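Local structure of lysyl-trna-dependent l-ysyl-phosphatidylgycerol synthase (Bacillus licheniformis, 4V36) at residues Phe186-Ala197 with Val207-Met215. The protein probably transfers lysine from lysyl-tRNA to phosphatidylglycerol, a lipid modification linked to bacterial resistance. Numbering follows the deposited sequence. Where two conformers were deposited one is given.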
loop_
_atom_site.group_PDB
_atom_site.type_symbol
_atom_site.label_atom_id
_atom_site.label_comp_id
_atom_site.label_asym_id
_atom_site.label_seq_id
_atom_site.Cartn_x
_atom_site.Cartn_y
_atom_site.Cartn_z
ATOM N N PHE A 186 3.020 1.454 12.816
ATOM C CA PHE A 186 2.242 1.965 13.934
ATOM C C PHE A 186 2.751 3.329 14.395
ATOM O O PHE A 186 3.626 3.414 15.257
ATOM C CB PHE A 186 2.267 0.972 15.099
ATOM C CG PHE A 186 1.156 1.172 16.091
ATOM C CD1 PHE A 186 1.252 2.144 17.075
ATOM C CD2 PHE A 186 0.017 0.386 16.043
ATOM C CE1 PHE A 186 0.230 2.331 17.988
ATOM C CE2 PHE A 186 -1.008 0.566 16.955
ATOM C CZ PHE A 186 -0.900 1.539 17.928
ATOM N N GLN A 187 2.206 4.389 13.808
ATOM C CA GLN A 187 2.473 5.745 14.271
ATOM C C GLN A 187 1.162 6.428 14.640
ATOM O O GLN A 187 0.207 6.418 13.866
ATOM C CB GLN A 187 3.210 6.563 13.210
ATOM C CG GLN A 187 3.548 7.973 13.673
ATOM C CD GLN A 187 3.880 8.903 12.529
ATOM O OE1 GLN A 187 2.993 9.524 11.943
ATOM N NE2 GLN A 187 5.163 9.010 12.204
ATOM N N GLU A 188 1.131 7.023 15.826
ATOM C CA GLU A 188 -0.084 7.616 16.368
ATOM C C GLU A 188 -0.633 8.745 15.497
ATOM O O GLU A 188 -1.836 8.809 15.256
ATOM C CB GLU A 188 0.182 8.113 17.788
ATOM C CG GLU A 188 0.639 7.002 18.723
ATOM C CD GLU A 188 1.224 7.523 20.017
ATOM O OE1 GLU A 188 1.298 8.758 20.186
ATOM O OE2 GLU A 188 1.611 6.693 20.866
ATOM N N ASP A 189 0.246 9.626 15.023
ATOM C CA ASP A 189 -0.152 10.690 14.102
ATOM C C ASP A 189 -0.819 10.115 12.857
ATOM O O ASP A 189 -1.876 10.580 12.431
ATOM C CB ASP A 189 1.056 11.537 13.694
ATOM C CG ASP A 189 1.364 12.637 14.688
ATOM O OD1 ASP A 189 0.409 13.231 15.233
ATOM O OD2 ASP A 189 2.560 12.912 14.920
ATOM N N TYR A 190 -0.184 9.097 12.286
ATOM C CA TYR A 190 -0.676 8.437 11.085
ATOM C C TYR A 190 -2.030 7.773 11.314
ATOM O O TYR A 190 -2.913 7.831 10.459
ATOM C CB TYR A 190 0.351 7.404 10.610
ATOM C CG TYR A 190 -0.099 6.547 9.450
ATOM C CD1 TYR A 190 -0.337 7.101 8.200
ATOM C CD2 TYR A 190 -0.260 5.175 9.600
ATOM C CE1 TYR A 190 -0.740 6.317 7.136
ATOM C CE2 TYR A 190 -0.662 4.382 8.541
ATOM C CZ TYR A 190 -0.901 4.959 7.312
ATOM O OH TYR A 190 -1.302 4.176 6.253
ATOM N N LEU A 191 -2.192 7.155 12.479
ATOM C CA LEU A 191 -3.413 6.422 12.797
ATOM C C LEU A 191 -4.616 7.338 13.027
ATOM O O LEU A 191 -5.762 6.896 12.945
ATOM C CB LEU A 191 -3.191 5.539 14.027
ATOM C CG LEU A 191 -2.246 4.353 13.824
ATOM C CD1 LEU A 191 -2.091 3.559 15.113
ATOM C CD2 LEU A 191 -2.744 3.464 12.694
ATOM N N GLN A 192 -4.358 8.610 13.314
ATOM C CA GLN A 192 -5.431 9.577 13.534
ATOM C C GLN A 192 -6.009 10.094 12.219
ATOM O O GLN A 192 -7.013 10.805 12.211
ATOM C CB GLN A 192 -4.929 10.759 14.371
ATOM C CG GLN A 192 -4.479 10.401 15.781
ATOM C CD GLN A 192 -5.636 10.157 16.731
ATOM O OE1 GLN A 192 -6.801 10.326 16.372
ATOM N NE2 GLN A 192 -5.318 9.759 17.956
ATOM N N LYS A 193 -5.373 9.728 11.110
ATOM C CA LYS A 193 -5.719 10.286 9.806
ATOM C C LYS A 193 -6.805 9.501 9.070
ATOM O O LYS A 193 -7.234 9.898 7.987
ATOM C CB LYS A 193 -4.470 10.365 8.926
ATOM C CG LYS A 193 -3.379 11.276 9.460
ATOM C CD LYS A 193 -3.793 12.733 9.381
ATOM C CE LYS A 193 -2.678 13.650 9.858
ATOM N NZ LYS A 193 -2.358 13.439 11.298
ATOM N N ALA A 194 -7.250 8.394 9.652
ATOM C CA ALA A 194 -8.187 7.511 8.964
ATOM C C ALA A 194 -9.000 6.673 9.945
ATOM O O ALA A 194 -8.583 6.474 11.086
ATOM C CB ALA A 194 -7.429 6.607 7.993
ATOM N N PRO A 195 -10.176 6.187 9.508
ATOM C CA PRO A 195 -10.972 5.289 10.352
ATOM C C PRO A 195 -10.222 4.005 10.686
ATOM O O PRO A 195 -9.390 3.554 9.897
ATOM C CB PRO A 195 -12.200 4.989 9.486
ATOM C CG PRO A 195 -12.300 6.143 8.558
ATOM C CD PRO A 195 -10.886 6.546 8.267
ATOM N N ILE A 196 -10.515 3.427 11.845
ATOM C CA ILE A 196 -9.899 2.170 12.241
ATOM C C ILE A 196 -10.959 1.110 12.495
ATOM O O ILE A 196 -11.847 1.292 13.328
ATOM C CB ILE A 196 -9.028 2.331 13.501
ATOM C CG1 ILE A 196 -7.841 3.250 13.213
ATOM C CG2 ILE A 196 -8.537 0.976 13.984
ATOM C CD1 ILE A 196 -6.930 3.455 14.401
ATOM N N ALA A 197 -10.864 0.004 11.765
ATOM C CA ALA A 197 -11.788 -1.110 11.937
ATOM C C ALA A 197 -11.209 -2.122 12.914
ATOM O O ALA A 197 -10.048 -2.508 12.795
ATOM C CB ALA A 197 -12.086 -1.767 10.601
ATOM N N VAL A 207 -9.118 -8.026 19.283
ATOM C CA VAL A 207 -8.161 -9.056 18.894
ATOM C C VAL A 207 -7.546 -8.780 17.526
ATOM O O VAL A 207 -6.620 -9.473 17.109
ATOM C CB VAL A 207 -8.812 -10.452 18.871
ATOM C CG1 VAL A 207 -9.433 -10.769 20.224
ATOM C CG2 VAL A 207 -9.852 -10.536 17.768
ATOM N N ALA A 208 -8.062 -7.768 16.833
ATOM C CA ALA A 208 -7.548 -7.401 15.515
ATOM C C ALA A 208 -7.951 -5.980 15.136
ATOM O O ALA A 208 -8.991 -5.490 15.571
ATOM C CB ALA A 208 -8.039 -8.387 14.460
ATOM N N PHE A 209 -7.129 -5.320 14.324
ATOM C CA PHE A 209 -7.475 -3.989 13.836
ATOM C C PHE A 209 -6.915 -3.711 12.446
ATOM O O PHE A 209 -5.897 -4.279 12.045
ATOM C CB PHE A 209 -6.996 -2.910 14.813
ATOM C CG PHE A 209 -5.509 -2.672 14.788
ATOM C CD1 PHE A 209 -4.662 -3.417 15.592
ATOM C CD2 PHE A 209 -4.962 -1.687 13.977
ATOM C CE1 PHE A 209 -3.297 -3.196 15.577
ATOM C CE2 PHE A 209 -3.599 -1.463 13.959
ATOM C CZ PHE A 209 -2.765 -2.217 14.761
ATOM N N MET A 210 -7.597 -2.833 11.717
ATOM C CA MET A 210 -7.160 -2.388 10.398
ATOM C C MET A 210 -7.477 -0.909 10.230
ATOM O O MET A 210 -8.484 -0.429 10.747
ATOM C CB MET A 210 -7.842 -3.189 9.286
ATOM C CG MET A 210 -7.618 -4.690 9.340
ATOM S SD MET A 210 -9.165 -5.600 9.189
ATOM C CE MET A 210 -10.017 -5.051 10.666
ATOM N N ASN A 211 -6.626 -0.188 9.509
ATOM C CA ASN A 211 -6.900 1.213 9.218
ATOM C C ASN A 211 -7.418 1.385 7.791
ATOM O O ASN A 211 -6.769 0.972 6.830
ATOM C CB ASN A 211 -5.652 2.070 9.454
ATOM C CG ASN A 211 -4.429 1.543 8.728
ATOM O OD1 ASN A 211 -4.354 0.364 8.388
ATOM N ND2 ASN A 211 -3.459 2.418 8.494
ATOM N N ILE A 212 -8.598 1.986 7.666
ATOM C CA ILE A 212 -9.263 2.133 6.374
ATOM C C ILE A 212 -8.722 3.327 5.594
ATOM O O ILE A 212 -8.845 4.471 6.031
ATOM C CB ILE A 212 -10.786 2.297 6.545
ATOM C CG1 ILE A 212 -11.331 1.255 7.523
ATOM C CG2 ILE A 212 -11.488 2.200 5.199
ATOM C CD1 ILE A 212 -11.115 -0.170 7.075
ATOM N N MET A 213 -8.142 3.055 4.430
ATOM C CA MET A 213 -7.470 4.087 3.646
ATOM C C MET A 213 -8.406 4.844 2.709
ATOM O O MET A 213 -9.251 4.238 2.047
ATOM C CB MET A 213 -6.324 3.464 2.843
ATOM C CG MET A 213 -5.224 2.843 3.696
ATOM S SD MET A 213 -4.305 4.040 4.689
ATOM C CE MET A 213 -5.195 3.992 6.246
ATOM N N PRO A 214 -8.278 6.181 2.685
ATOM C CA PRO A 214 -9.206 7.119 2.037
ATOM C C PRO A 214 -9.529 6.805 0.579
ATOM O O PRO A 214 -8.713 6.231 -0.141
ATOM C CB PRO A 214 -8.466 8.456 2.136
ATOM C CG PRO A 214 -7.630 8.319 3.352
ATOM C CD PRO A 214 -7.177 6.889 3.362
ATOM N N MET A 215 -10.730 7.193 0.162
ATOM C CA MET A 215 -11.155 7.052 -1.224
ATOM C C MET A 215 -10.520 8.127 -2.100
ATOM O O MET A 215 -10.918 9.292 -2.056
ATOM C CB MET A 215 -12.680 7.127 -1.328
ATOM C CG MET A 215 -13.202 7.207 -2.753
ATOM S SD MET A 215 -14.757 8.113 -2.877
ATOM C CE MET A 215 -15.869 7.008 -2.015
#
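CZ of Phe-209 lies at the edge of the Phe-186 ring, near its plane and 4.0 Å from Phe-186 CE2, while CD1 of Leu-191 sits over the centre of one face of the Phe-186 ring, 3.6 Å above the plane. The Tyr-190 ring and the Asn-211 amide stand nearly upright to each other, their planes 78° apart, with ND2 of Asn-211 3.4 Å from CE2 of Tyr-190. Tyr-190 CG lies opposite the backbone N (chi1 174°), which carries the ring across from helix 188-191 to strand 206-213, where OH comes 3.4 Å from SD of Met-213 and hydrogen-bonds to Asp-224. Asn-211 OD1 accepts from Leu-225 N, a bond that would orient the amide, leaving ND2 beside the tyrosine ring without a hydrogen bond to it. The Met-213 chain folds back (chi2 -66°), which lays CE against Ala-194 CB. Beyond this corner the backbones pair: Ile-212 N donates to Pro-195 O (2.8 Å), and Ala-197 and Met-210 form an antiparallel hydrogen-bonded pair, with Ala-197 CB packed on Met-210 CE and Ile-212 CD1. These hydrogen bonds join two strands of a β-hairpin within the mixed sheet of an acetyltransferase-clan domain, and Tyr-190 and Asn-211 engage Asp-224 and Leu-225, two residues of the lysine amide pocket.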